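Local coordinates for putative sugar binding protein (Bacteroides vulgatus ATCC 8482, PDB 3KEZ) that probably binds sugars at the bacterial outer membrane, as a calcium-containing member of the SusD family of nutrient-binding proteins, at residues Gly65-Phe70 against Ile438-Pro443; Ala340-Ala345 against Asn362-Arg367; Glu346-Thr351 against Ala355-Tyr360. All blocks are in the same frame, centred on the assembly; numbering follows the deposited sequence.

Contact 1: Gly65-Phe70 against Ile438-Pro443; sequences GNYYRF and ILLPIP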
ATOM      1  N   GLY A  65     -14.439  10.961  -4.706  1.00 10.89           N
ATOM      2  CA  GLY A  65     -15.119  11.241  -5.965  1.00 10.75           C
ATOM      3  C   GLY A  65     -14.166  11.692  -7.056  1.00 11.62           C
ATOM      4  O   GLY A  65     -14.131  11.082  -8.127  1.00 11.76           O
ATOM      5  N   ASN A  66     -13.349  12.721  -6.767  1.00 11.62           N
ATOM      6  CA  ASN A  66     -12.446  13.295  -7.776  1.00 10.92           C
ATOM      7  C   ASN A  66     -11.318  12.316  -8.200  1.00 11.14           C
ATOM      8  O   ASN A  66     -10.874  12.330  -9.361  1.00 10.20           O
ATOM      9  CB  ASN A  66     -11.844  14.588  -7.302  1.00 11.05           C
ATOM     10  CG  ASN A  66     -12.823  15.749  -7.350  1.00 13.68           C
ATOM     11  OD1 ASN A  66     -13.772  15.788  -8.148  1.00 17.72           O
ATOM     12  ND2 ASN A  66     -12.599  16.697  -6.476  1.00 15.91           N
ATOM     13  N   TYR A  67     -10.908  11.438  -7.289  1.00  9.37           N
ATOM     14  CA  TYR A  67      -9.965  10.348  -7.655  1.00  8.86           C
ATOM     15  C   TYR A  67     -10.618   9.315  -8.581  1.00 10.19           C
ATOM     16  O   TYR A  67     -10.053   8.975  -9.614  1.00  7.42           O
ATOM     17  CB  TYR A  67      -9.423   9.645  -6.412  1.00  8.76           C
ATOM     18  CG  TYR A  67      -8.709  10.599  -5.495  1.00 10.10           C
ATOM     19  CD1 TYR A  67      -9.409  11.376  -4.562  1.00  9.71           C
ATOM     20  CD2 TYR A  67      -7.337  10.783  -5.601  1.00 12.51           C
ATOM     21  CE1 TYR A  67      -8.718  12.263  -3.701  1.00 12.16           C
ATOM     22  CE2 TYR A  67      -6.659  11.657  -4.766  1.00 12.60           C
ATOM     23  CZ  TYR A  67      -7.350  12.389  -3.827  1.00  9.75           C
ATOM     24  OH  TYR A  67      -6.632  13.258  -3.043  1.00 12.01           O
ATOM     25  N   TYR A  68     -11.794   8.802  -8.178  1.00 13.52           N
ATOM     26  CA  TYR A  68     -12.587   7.830  -8.988  1.00 12.05           C
ATOM     27  C   TYR A  68     -12.914   8.378 -10.393  1.00 12.06           C
ATOM     28  O   TYR A  68     -12.828   7.652 -11.403  1.00 13.24           O
ATOM     29  CB  TYR A  68     -13.879   7.437  -8.235  1.00 10.61           C
ATOM     30  CG  TYR A  68     -14.937   6.794  -9.080  1.00  6.76           C
ATOM     31  CD1 TYR A  68     -14.753   5.539  -9.609  1.00  8.69           C
ATOM     32  CD2 TYR A  68     -16.149   7.444  -9.342  1.00  8.56           C
ATOM     33  CE1 TYR A  68     -15.724   4.945 -10.423  1.00 10.07           C
ATOM     34  CE2 TYR A  68     -17.127   6.856 -10.138  1.00 10.71           C
ATOM     35  CZ  TYR A  68     -16.904   5.620 -10.688  1.00 11.79           C
ATOM     36  OH  TYR A  68     -17.867   5.011 -11.485  1.00 11.91           O
ATOM     37  N   ARG A  69     -13.296   9.649 -10.459  1.00  8.21           N
ATOM     38  CA  ARG A  69     -13.704  10.270 -11.701  1.00 11.33           C
ATOM     39  C   ARG A  69     -12.538  10.805 -12.541  1.00 11.54           C
ATOM     40  O   ARG A  69     -12.767  11.324 -13.656  1.00 15.36           O
ATOM     41  CB  ARG A  69     -14.712  11.416 -11.437  1.00 12.07           C
ATOM     42  CG  ARG A  69     -16.055  10.944 -10.949  1.00 18.63           C
ATOM     43  CD  ARG A  69     -17.052  12.047 -10.685  1.00 21.04           C
ATOM     44  NE  ARG A  69     -17.198  12.947 -11.828  1.00 26.49           N
ATOM     45  CZ  ARG A  69     -17.107  14.278 -11.802  1.00 30.97           C
ATOM     46  NH1 ARG A  69     -16.894  14.946 -10.675  1.00 27.01           N
ATOM     47  NH2 ARG A  69     -17.252  14.962 -12.938  1.00 40.87           N
ATOM     48  N   PHE A  70     -11.320  10.690 -12.018  1.00 11.66           N
ATOM     49  CA  PHE A  70     -10.148  11.328 -12.588  1.00 13.24           C
ATOM     50  C   PHE A  70     -10.441  12.775 -12.946  1.00 14.01           C
ATOM     51  O   PHE A  70     -10.242  13.200 -14.086  1.00 16.25           O
ATOM     52  CB  PHE A  70      -9.679  10.559 -13.823  1.00 10.73           C
ATOM     53  CG  PHE A  70      -9.304   9.172 -13.524  1.00 11.33           C
ATOM     54  CD1 PHE A  70      -8.044   8.883 -13.008  1.00 12.94           C
ATOM     55  CD2 PHE A  70     -10.210   8.133 -13.714  1.00 10.29           C
ATOM     56  CE1 PHE A  70      -7.695   7.592 -12.730  1.00 13.74           C
ATOM     57  CE2 PHE A  70      -9.868   6.846 -13.418  1.00  5.88           C
ATOM     58  CZ  PHE A  70      -8.600   6.571 -12.941  1.00  6.81           C
ATOM     59  N   ILE A 438      -3.847   8.589 -14.924  1.00 14.07           N
ATOM     60  CA  ILE A 438      -3.486   7.595 -13.918  1.00 12.20           C
ATOM     61  C   ILE A 438      -2.404   8.152 -12.977  1.00 13.78           C
ATOM     62  O   ILE A 438      -2.151   7.577 -11.912  1.00 10.21           O
ATOM     63  CB  ILE A 438      -2.957   6.231 -14.465  1.00 14.21           C
ATOM     64  CG1 ILE A 438      -1.820   6.474 -15.454  1.00 22.04           C
ATOM     65  CG2 ILE A 438      -4.087   5.344 -14.960  1.00 14.54           C
ATOM     66  CD1 ILE A 438      -0.849   5.360 -15.513  1.00 24.89           C
ATOM     67  N   LEU A 439      -1.755   9.249 -13.402  1.00 12.45           N
ATOM     68  CA  LEU A 439      -0.825  10.022 -12.569  1.00 12.11           C
ATOM     69  C   LEU A 439      -1.512  11.271 -12.011  1.00 12.76           C
ATOM     70  O   LEU A 439      -2.175  11.989 -12.755  1.00 11.03           O
ATOM     71  CB  LEU A 439       0.394  10.493 -13.390  1.00  9.39           C
ATOM     72  CG  LEU A 439       1.058   9.412 -14.225  1.00 11.85           C
ATOM     73  CD1 LEU A 439       2.275   9.953 -14.958  1.00  3.85           C
ATOM     74  CD2 LEU A 439       1.428   8.161 -13.355  1.00  6.53           C
ATOM     75  N   LEU A 440      -1.350  11.541 -10.711  1.00 11.89           N
ATOM     76  CA  LEU A 440      -1.764  12.856 -10.197  1.00 11.99           C
ATOM     77  C   LEU A 440      -0.874  13.914 -10.863  1.00 13.40           C
ATOM     78  O   LEU A 440       0.308  13.660 -11.174  1.00 13.79           O
ATOM     79  CB  LEU A 440      -1.690  12.967  -8.649  1.00 11.00           C
ATOM     80  CG  LEU A 440      -2.709  12.212  -7.771  1.00 15.67           C
ATOM     81  CD1 LEU A 440      -2.478  12.449  -6.272  1.00 13.27           C
ATOM     82  CD2 LEU A 440      -4.146  12.571  -8.114  1.00 19.72           C
ATOM     83  N   PRO A 441      -1.447  15.099 -11.122  1.00 11.88           N
ATOM     84  CA  PRO A 441      -0.577  16.151 -11.590  1.00 11.70           C
ATOM     85  C   PRO A 441       0.352  16.622 -10.470  1.00 10.76           C
ATOM     86  O   PRO A 441       0.039  16.442  -9.266  1.00 11.09           O
ATOM     87  CB  PRO A 441      -1.556  17.247 -12.016  1.00 11.80           C
ATOM     88  CG  PRO A 441      -2.774  17.042 -11.102  1.00 11.88           C
ATOM     89  CD  PRO A 441      -2.801  15.584 -10.750  1.00 11.18           C
ATOM     90  N   ILE A 442       1.484  17.216 -10.838  1.00 11.49           N
ATOM     91  CA  ILE A 442       2.395  17.798  -9.835  1.00 10.32           C
ATOM     92  C   ILE A 442       1.621  18.921  -9.150  1.00 11.96           C
ATOM     93  O   ILE A 442       0.932  19.679  -9.830  1.00 11.52           O
ATOM     94  CB  ILE A 442       3.723  18.290 -10.445  1.00  9.18           C
ATOM     95  CG1 ILE A 442       4.483  17.156 -11.142  1.00 10.51           C
ATOM     96  CG2 ILE A 442       4.628  18.869  -9.354  1.00  9.64           C
ATOM     97  CD1 ILE A 442       4.845  15.934 -10.242  1.00  4.25           C
ATOM     98  N   PRO A 443       1.657  18.998  -7.793  1.00 11.30           N
ATOM     99  CA  PRO A 443       0.816  20.024  -7.185  1.00 13.79           C
ATOM    100  C   PRO A 443       1.255  21.437  -7.527  1.00 13.16           C
ATOM    101  O   PRO A 443       2.457  21.717  -7.598  1.00 17.13           O
ATOM    102  CB  PRO A 443       0.978  19.798  -5.683  1.00 13.77           C
ATOM    103  CG  PRO A 443       1.640  18.471  -5.528  1.00 13.26           C
ATOM    104  CD  PRO A 443       2.046  17.949  -6.832  1.00 14.03           C
TER
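Two aromatic rings on one side, F70 and Y67, meet I438 and L440 on the other. The F70 ring has the carbonyl oxygen of Y67 on one face, Y67 O lying 3.9 Å above the ring plane and over its centre. Beyond the two segments, Y431 packs edge-to-face with this ring, and F72 does the same with Y67. Across the contact, F70 CE1 comes within 4.4 Å of I438 CA, so the ring meets the backbone of the 438-443 loop while the I438 side chain starts off in the other direction. The Y67 ring reaches L440 obliquely, with Y67 CE2 4.3 Å from L440 CD2.

The helix end accounts for the position of the F70 ring. F70 ends helix 65-68 in a Schellman motif, with positive phi (46°), and F70 N donates to Y67 O over 3.2 Å. That turn places the F70 ring under the carbonyl that its own amide binds. In L440, chi1 of -71° and chi2 near 180° together turn the CD2 methyl toward Y67.

The contact joins this short helix, early in the chain, to the loop that leads into the last helix, 444-449. Y47 of helix 43-50 touches both Y67 and L440, and L440 also packs against I133 and F134 of helix 109-134.

No hydrogen bond or salt bridge crosses directly between the segments. The contact thus amounts to two loose, buried carbon-carbon approaches, one of them to a backbone CA, while the loop's polar backbone is tied down by third parties such as Y47 and N456.

Contact 2: Ala340-Ala345 against Asn362-Arg367; sequences AYLNAA and NSIVQR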
ATOM      1  N   ALA A 340       2.750 -11.332   0.860  1.00 12.27           N
ATOM      2  CA  ALA A 340       3.971 -12.085   0.546  1.00 11.08           C
ATOM      3  C   ALA A 340       3.614 -13.349  -0.208  1.00 12.07           C
ATOM      4  O   ALA A 340       4.282 -13.652  -1.193  1.00 15.16           O
ATOM      5  CB  ALA A 340       4.854 -12.390   1.757  1.00  6.27           C
ATOM      6  N   TYR A 341       2.558 -14.060   0.198  1.00  9.14           N
ATOM      7  CA  TYR A 341       2.144 -15.275  -0.530  1.00  8.89           C
ATOM      8  C   TYR A 341       1.791 -14.964  -1.996  1.00 10.48           C
ATOM      9  O   TYR A 341       2.212 -15.674  -2.891  1.00  9.07           O
ATOM     10  CB  TYR A 341       0.971 -15.977   0.145  1.00  7.98           C
ATOM     11  CG  TYR A 341       1.391 -16.933   1.223  1.00  8.39           C
ATOM     12  CD1 TYR A 341       1.743 -16.465   2.492  1.00 12.28           C
ATOM     13  CD2 TYR A 341       1.392 -18.297   1.000  1.00 11.89           C
ATOM     14  CE1 TYR A 341       2.173 -17.349   3.481  1.00 12.33           C
ATOM     15  CE2 TYR A 341       1.777 -19.185   1.976  1.00 14.65           C
ATOM     16  CZ  TYR A 341       2.181 -18.705   3.215  1.00 11.55           C
ATOM     17  OH  TYR A 341       2.560 -19.581   4.201  1.00  8.89           O
ATOM     18  N   LEU A 342       0.984 -13.926  -2.214  1.00 10.04           N
ATOM     19  CA  LEU A 342       0.573 -13.522  -3.564  1.00 11.57           C
ATOM     20  C   LEU A 342       1.730 -13.009  -4.414  1.00  9.36           C
ATOM     21  O   LEU A 342       1.770 -13.250  -5.640  1.00  8.64           O
ATOM     22  CB  LEU A 342      -0.546 -12.481  -3.505  1.00  9.73           C
ATOM     23  CG  LEU A 342      -1.871 -12.966  -2.889  1.00 13.23           C
ATOM     24  CD1 LEU A 342      -2.631 -11.791  -2.259  1.00 12.93           C
ATOM     25  CD2 LEU A 342      -2.694 -13.747  -3.986  1.00  9.73           C
ATOM     26  N   ASN A 343       2.662 -12.293  -3.792  1.00  9.35           N
ATOM     27  CA  ASN A 343       3.888 -11.897  -4.491  1.00  9.01           C
ATOM     28  C   ASN A 343       4.726 -13.099  -4.917  1.00 10.62           C
ATOM     29  O   ASN A 343       5.162 -13.147  -6.055  1.00  8.38           O
ATOM     30  CB  ASN A 343       4.694 -10.921  -3.616  1.00  9.21           C
ATOM     31  CG  ASN A 343       3.983  -9.585  -3.429  1.00 11.76           C
ATOM     32  OD1 ASN A 343       2.909  -9.330  -4.034  1.00 10.86           O
ATOM     33  ND2 ASN A 343       4.578  -8.708  -2.596  1.00 10.11           N
ATOM     34  N   ALA A 344       4.913 -14.092  -4.033  1.00  8.00           N
ATOM     35  CA  ALA A 344       5.635 -15.311  -4.380  1.00  9.34           C
ATOM     36  C   ALA A 344       4.937 -16.074  -5.497  1.00  8.97           C
ATOM     37  O   ALA A 344       5.589 -16.541  -6.419  1.00  9.67           O
ATOM     38  CB  ALA A 344       5.831 -16.222  -3.154  1.00  4.20           C
ATOM     39  N   ALA A 345       3.599 -16.105  -5.465  1.00 12.72           N
ATOM     40  CA  ALA A 345       2.825 -16.786  -6.502  1.00 12.27           C
ATOM     41  C   ALA A 345       3.022 -16.144  -7.863  1.00 11.35           C
ATOM     42  O   ALA A 345       3.306 -16.835  -8.846  1.00 11.14           O
ATOM     43  CB  ALA A 345       1.359 -16.837  -6.141  1.00  9.54           C
ATOM     44  N   ASN A 362      -2.255 -21.626  -3.480  1.00 11.13           N
ATOM     45  CA  ASN A 362      -3.204 -22.525  -2.865  1.00 11.35           C
ATOM     46  C   ASN A 362      -3.439 -22.161  -1.394  1.00  9.17           C
ATOM     47  O   ASN A 362      -4.546 -22.308  -0.902  1.00 11.47           O
ATOM     48  CB  ASN A 362      -2.796 -24.003  -3.024  1.00  9.60           C
ATOM     49  CG  ASN A 362      -3.928 -24.868  -3.539  1.00 19.50           C
ATOM     50  OD1 ASN A 362      -4.991 -24.376  -3.930  1.00 12.34           O
ATOM     51  ND2 ASN A 362      -3.705 -26.176  -3.542  1.00 19.17           N
ATOM     52  N   SER A 363      -2.429 -21.641  -0.722  1.00  9.33           N
ATOM     53  CA  SER A 363      -2.573 -21.210   0.653  1.00 11.04           C
ATOM     54  C   SER A 363      -3.643 -20.087   0.760  1.00 10.88           C
ATOM     55  O   SER A 363      -4.465 -20.106   1.677  1.00 10.17           O
ATOM     56  CB  SER A 363      -1.203 -20.768   1.224  1.00 11.10           C
ATOM     57  OG  SER A 363      -0.364 -21.897   1.480  1.00 13.15           O
ATOM     58  N   ILE A 364      -3.635 -19.137  -0.181  1.00  9.87           N
ATOM     59  CA  ILE A 364      -4.637 -18.078  -0.214  1.00  8.47           C
ATOM     60  C   ILE A 364      -6.014 -18.626  -0.608  1.00 10.79           C
ATOM     61  O   ILE A 364      -6.998 -18.370   0.103  1.00 10.32           O
ATOM     62  CB  ILE A 364      -4.212 -16.901  -1.080  1.00 10.93           C
ATOM     63  CG1 ILE A 364      -2.888 -16.327  -0.544  1.00 13.38           C
ATOM     64  CG2 ILE A 364      -5.255 -15.818  -1.075  1.00  5.75           C
ATOM     65  CD1 ILE A 364      -2.880 -15.961   1.002  1.00  9.21           C
ATOM     66  N   VAL A 365      -6.078 -19.344  -1.732  1.00 10.97           N
ATOM     67  CA  VAL A 365      -7.303 -20.017  -2.200  1.00 13.17           C
ATOM     68  C   VAL A 365      -7.967 -20.860  -1.104  1.00 12.43           C
ATOM     69  O   VAL A 365      -9.140 -20.683  -0.816  1.00  9.70           O
ATOM     70  CB  VAL A 365      -7.010 -20.951  -3.363  1.00 11.03           C
ATOM     71  CG1 VAL A 365      -8.212 -21.847  -3.632  1.00  7.99           C
ATOM     72  CG2 VAL A 365      -6.589 -20.134  -4.593  1.00  9.25           C
ATOM     73  N   GLN A 366      -7.202 -21.752  -0.475  1.00 13.48           N
ATOM     74  CA  GLN A 366      -7.776 -22.674   0.498  1.00 12.06           C
ATOM     75  C   GLN A 366      -8.142 -22.013   1.842  1.00 12.61           C
ATOM     76  O   GLN A 366      -9.054 -22.451   2.506  1.00  9.53           O
ATOM     77  CB  GLN A 366      -6.886 -23.915   0.685  1.00 13.38           C
ATOM     78  CG  GLN A 366      -6.860 -24.696  -0.632  1.00 12.73           C
ATOM     79  CD  GLN A 366      -6.122 -25.987  -0.598  1.00 14.81           C
ATOM     80  OE1 GLN A 366      -5.142 -26.116   0.118  1.00 17.45           O
ATOM     81  NE2 GLN A 366      -6.573 -26.961  -1.411  1.00 13.66           N
ATOM     82  N   ARG A 367      -7.452 -20.951   2.223  1.00 11.68           N
ATOM     83  CA  ARG A 367      -7.907 -20.160   3.381  1.00 13.33           C
ATOM     84  C   ARG A 367      -9.281 -19.467   3.115  1.00 12.01           C
ATOM     85  O   ARG A 367     -10.141 -19.372   4.011  1.00 12.91           O
ATOM     86  CB  ARG A 367      -6.813 -19.162   3.771  1.00 12.90           C
ATOM     87  CG  ARG A 367      -7.035 -18.421   5.082  1.00 13.38           C
ATOM     88  CD  ARG A 367      -7.834 -17.116   4.922  1.00 14.58           C
ATOM     89  NE  ARG A 367      -7.214 -16.132   4.026  1.00  8.97           N
ATOM     90  CZ  ARG A 367      -6.171 -15.358   4.323  1.00 10.04           C
ATOM     91  NH1 ARG A 367      -5.563 -15.416   5.517  1.00  8.84           N
ATOM     92  NH2 ARG A 367      -5.742 -14.517   3.408  1.00 12.58           N
TER
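Apolar contacts come first: Y341 and L342 of helix 337-350 close on I364 of helix 354-368. I364 CG1 and CD1 each lie 3.9 Å from Y341 CB, and L342 CG is 4.2 Å from I364 CG1. Two rotations shape this end of I364: CG1 sits beside the backbone N (chi1 -59°), and a further turn of -53° about CB-CG1 brings CD1 to the tyrosine CB, where it also lies oblique to the ring.

The aromatic ring makes the second kind of contact. Along its CD2-CE2 side it meets S363, with Y341 CE2 3.5 Å from both S363 CB and S363 OG. This approach, too, is oblique to the ring.

Polar bonding is absent between the segments and goes to others: Y341 OH is hydrogen-bonded to E227, on helix 212-229. Replacing Y341 with an alanine would probably leave E227 without its hydroxyl partner and open a gap beside S363.

The segment axes are inclined at 131° in N-to-C direction and approach to 9.8 Å, wide enough for large side chains to fill the space between them. Around this pair, helix 212-229 packs I223 against A340 and Y341, and helix 381-392 closes the L342 side through R388 and E391, with E387 and E391 also touching I364. The contact is therefore one interface in a helical bundle, consistent with the TPR-like character of the SusD family.

Contact 3: Glu346-Thr351 against Ala355-Tyr360; sequences EAAVQT and AKAVKY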
ATOM      1  N   GLU A 346       2.915 -14.825  -7.904  1.00 11.33           N
ATOM      2  CA  GLU A 346       3.129 -14.072  -9.130  1.00 13.39           C
ATOM      3  C   GLU A 346       4.550 -14.265  -9.694  1.00 10.74           C
ATOM      4  O   GLU A 346       4.724 -14.611 -10.864  1.00  8.42           O
ATOM      5  CB  GLU A 346       2.813 -12.586  -8.927  1.00 12.70           C
ATOM      6  CG  GLU A 346       3.001 -11.767 -10.195  1.00 11.99           C
ATOM      7  CD  GLU A 346       2.656 -10.269 -10.049  1.00 12.25           C
ATOM      8  OE1 GLU A 346       1.852  -9.872  -9.181  1.00 12.19           O
ATOM      9  OE2 GLU A 346       3.208  -9.477 -10.839  1.00 11.84           O
ATOM     10  N   ALA A 347       5.552 -14.116  -8.835  1.00 12.24           N
ATOM     11  CA  ALA A 347       6.947 -14.271  -9.251  1.00 12.43           C
ATOM     12  C   ALA A 347       7.242 -15.710  -9.707  1.00 11.36           C
ATOM     13  O   ALA A 347       8.024 -15.906 -10.628  1.00 14.14           O
ATOM     14  CB  ALA A 347       7.899 -13.863  -8.121  1.00  8.44           C
ATOM     15  N   ALA A 348       6.618 -16.703  -9.067  1.00  8.16           N
ATOM     16  CA  ALA A 348       6.735 -18.092  -9.499  1.00  7.98           C
ATOM     17  C   ALA A 348       6.182 -18.276 -10.922  1.00  9.25           C
ATOM     18  O   ALA A 348       6.839 -18.908 -11.778  1.00 10.77           O
ATOM     19  CB  ALA A 348       6.021 -19.033  -8.523  1.00  7.06           C
ATOM     20  N   VAL A 349       5.004 -17.719 -11.179  1.00  6.85           N
ATOM     21  CA  VAL A 349       4.393 -17.810 -12.508  1.00  7.98           C
ATOM     22  C   VAL A 349       5.326 -17.177 -13.516  1.00  8.78           C
ATOM     23  O   VAL A 349       5.648 -17.770 -14.556  1.00 10.77           O
ATOM     24  CB  VAL A 349       3.039 -17.086 -12.560  1.00  8.01           C
ATOM     25  CG1 VAL A 349       2.589 -16.886 -14.075  1.00 10.90           C
ATOM     26  CG2 VAL A 349       1.999 -17.900 -11.775  1.00  8.67           C
ATOM     27  N   GLN A 350       5.797 -15.974 -13.191  1.00  9.70           N
ATOM     28  CA  GLN A 350       6.598 -15.199 -14.112  1.00 10.88           C
ATOM     29  C   GLN A 350       7.995 -15.789 -14.339  1.00 13.31           C
ATOM     30  O   GLN A 350       8.614 -15.481 -15.337  1.00 16.22           O
ATOM     31  CB  GLN A 350       6.627 -13.724 -13.713  1.00 11.19           C
ATOM     32  CG  GLN A 350       5.286 -13.060 -13.717  1.00 13.82           C
ATOM     33  CD  GLN A 350       4.780 -12.725 -15.130  1.00 17.19           C
ATOM     34  OE1 GLN A 350       4.743 -13.577 -15.993  1.00 25.25           O
ATOM     35  NE2 GLN A 350       4.405 -11.492 -15.346  1.00 15.18           N
ATOM     36  N   THR A 351       8.464 -16.685 -13.462  1.00 12.96           N
ATOM     37  CA  THR A 351       9.727 -17.392 -13.674  1.00 13.14           C
ATOM     38  C   THR A 351       9.541 -18.845 -14.134  1.00 12.43           C
ATOM     39  O   THR A 351      10.497 -19.595 -14.249  1.00 11.66           O
ATOM     40  CB  THR A 351      10.575 -17.366 -12.406  1.00 14.27           C
ATOM     41  OG1 THR A 351       9.835 -17.910 -11.316  1.00 14.70           O
ATOM     42  CG2 THR A 351      11.002 -15.917 -12.057  1.00 11.53           C
ATOM     43  N   ALA A 355       4.807 -25.285 -10.050  1.00  9.06           N
ATOM     44  CA  ALA A 355       4.692 -26.017  -8.776  1.00 10.27           C
ATOM     45  C   ALA A 355       4.658 -25.081  -7.593  1.00  9.16           C
ATOM     46  O   ALA A 355       3.832 -25.220  -6.685  1.00  9.61           O
ATOM     47  CB  ALA A 355       5.830 -27.044  -8.615  1.00 10.57           C
ATOM     48  N   LYS A 356       5.567 -24.125  -7.638  1.00 11.86           N
ATOM     49  CA  LYS A 356       5.728 -23.127  -6.604  1.00 11.78           C
ATOM     50  C   LYS A 356       4.583 -22.133  -6.636  1.00  8.73           C
ATOM     51  O   LYS A 356       4.095 -21.751  -5.590  1.00  8.68           O
ATOM     52  CB  LYS A 356       7.068 -22.391  -6.779  1.00 13.82           C
ATOM     53  CG  LYS A 356       7.554 -21.723  -5.514  1.00 20.17           C
ATOM     54  CD  LYS A 356       8.961 -21.073  -5.651  1.00 16.03           C
ATOM     55  CE  LYS A 356      10.073 -22.072  -5.475  1.00 11.00           C
ATOM     56  NZ  LYS A 356      11.375 -21.391  -5.117  1.00 17.74           N
ATOM     57  N   ALA A 357       4.135 -21.734  -7.832  1.00  8.69           N
ATOM     58  CA  ALA A 357       2.985 -20.843  -7.932  1.00 10.36           C
ATOM     59  C   ALA A 357       1.750 -21.475  -7.312  1.00 10.49           C
ATOM     60  O   ALA A 357       1.050 -20.807  -6.545  1.00 14.10           O
ATOM     61  CB  ALA A 357       2.706 -20.459  -9.359  1.00 11.45           C
ATOM     62  N   VAL A 358       1.480 -22.729  -7.662  1.00  8.17           N
ATOM     63  CA  VAL A 358       0.374 -23.479  -7.084  1.00  7.96           C
ATOM     64  C   VAL A 358       0.512 -23.582  -5.548  1.00  8.26           C
ATOM     65  O   VAL A 358      -0.470 -23.352  -4.850  1.00  9.65           O
ATOM     66  CB  VAL A 358       0.238 -24.863  -7.710  1.00 11.71           C
ATOM     67  CG1 VAL A 358      -0.653 -25.818  -6.863  1.00  5.60           C
ATOM     68  CG2 VAL A 358      -0.288 -24.744  -9.143  1.00  6.58           C
ATOM     69  N   LYS A 359       1.719 -23.863  -5.042  1.00  8.36           N
ATOM     70  CA  LYS A 359       1.952 -23.953  -3.595  1.00 11.07           C
ATOM     71  C   LYS A 359       1.499 -22.671  -2.897  1.00 11.65           C
ATOM     72  O   LYS A 359       0.646 -22.684  -1.992  1.00  8.98           O
ATOM     73  CB  LYS A 359       3.429 -24.214  -3.319  1.00 13.31           C
ATOM     74  CG  LYS A 359       3.768 -24.445  -1.817  1.00 23.91           C
ATOM     75  CD  LYS A 359       5.284 -24.331  -1.564  1.00 26.33           C
ATOM     76  CE  LYS A 359       5.614 -23.681  -0.181  1.00 33.77           C
ATOM     77  NZ  LYS A 359       7.102 -23.698   0.118  1.00 33.32           N
ATOM     78  N   TYR A 360       2.024 -21.537  -3.347  1.00 12.43           N
ATOM     79  CA  TYR A 360       1.746 -20.273  -2.654  1.00 11.00           C
ATOM     80  C   TYR A 360       0.318 -19.804  -2.889  1.00 11.58           C
ATOM     81  O   TYR A 360      -0.378 -19.361  -1.955  1.00  9.93           O
ATOM     82  CB  TYR A 360       2.783 -19.215  -3.025  1.00 11.19           C
ATOM     83  CG  TYR A 360       4.142 -19.529  -2.430  1.00  8.73           C
ATOM     84  CD1 TYR A 360       4.348 -19.403  -1.051  1.00 11.59           C
ATOM     85  CD2 TYR A 360       5.227 -19.913  -3.213  1.00  9.18           C
ATOM     86  CE1 TYR A 360       5.562 -19.653  -0.483  1.00 16.66           C
ATOM     87  CE2 TYR A 360       6.481 -20.189  -2.618  1.00 15.90           C
ATOM     88  CZ  TYR A 360       6.621 -20.057  -1.254  1.00 13.38           C
ATOM     89  OH  TYR A 360       7.818 -20.279  -0.604  1.00 12.68           O
TER
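This is a close alanine-to-alanine packing of two consecutive antiparallel helices, near the turn that joins helix 337-350 to helix 354-368. The segment axes run 162° apart in direction and only 7.7 Å from each other, and the CA atoms of A348 and A357 are 4.9 Å apart. Such closeness depends on small side chains at the meeting point.

A348 CB presses onto the opposing backbone, 3.4 Å from A357 N, and its partner methyl, A357 CB, is 3.7 Å off. From the next residue, V349 CG2 lies 3.6 Å from the same A357 CB. That branch is the one beside the backbone N, while CG1 is anti to it (chi1 166°). Of its side chain, K356 adds only the base, CB 3.9 Å from A348 CB; its backbone C is equally near. The rest of the lysine, bent at chi3, leads off to a salt bridge of NZ with E220.

The first helix closes locally: T351 OG1 donates to A347 O over 2.8 Å, tilted 22° from the carbonyl plane, where the backbone bonds of T351 are weak.

Helix 212-229 touches A347 through L216 and Y360 through I223, and its E220 receives both K356 NZ and Y360 OH. V349 meets V384 of helix 381-392. The hairpin thus packs against these two helices, with L207 of helix 195-209 also touching A347.

How the contacts relate
Contacts 2 and 3 are two levels of one helix pair, with centres about 9 Å apart: the helices pack closely at contact 3, next to the turn, and splay apart toward contact 2. Y360 bridges them, its CB 3.6 Å from Y341 O and its CD2 3.7 Å from A344 CB, while A357 CB lies 3.7 Å from A345 O. Contact 1 closes a long chain loop that contains both; its centre is about 31 Å from that of contact 2 and about 34 Å from that of contact 3. Contacts 1 and 2 lie on opposite sides of the chain's centre. All three are away from the calcium site of N261, Q322, E325, D329 and N331.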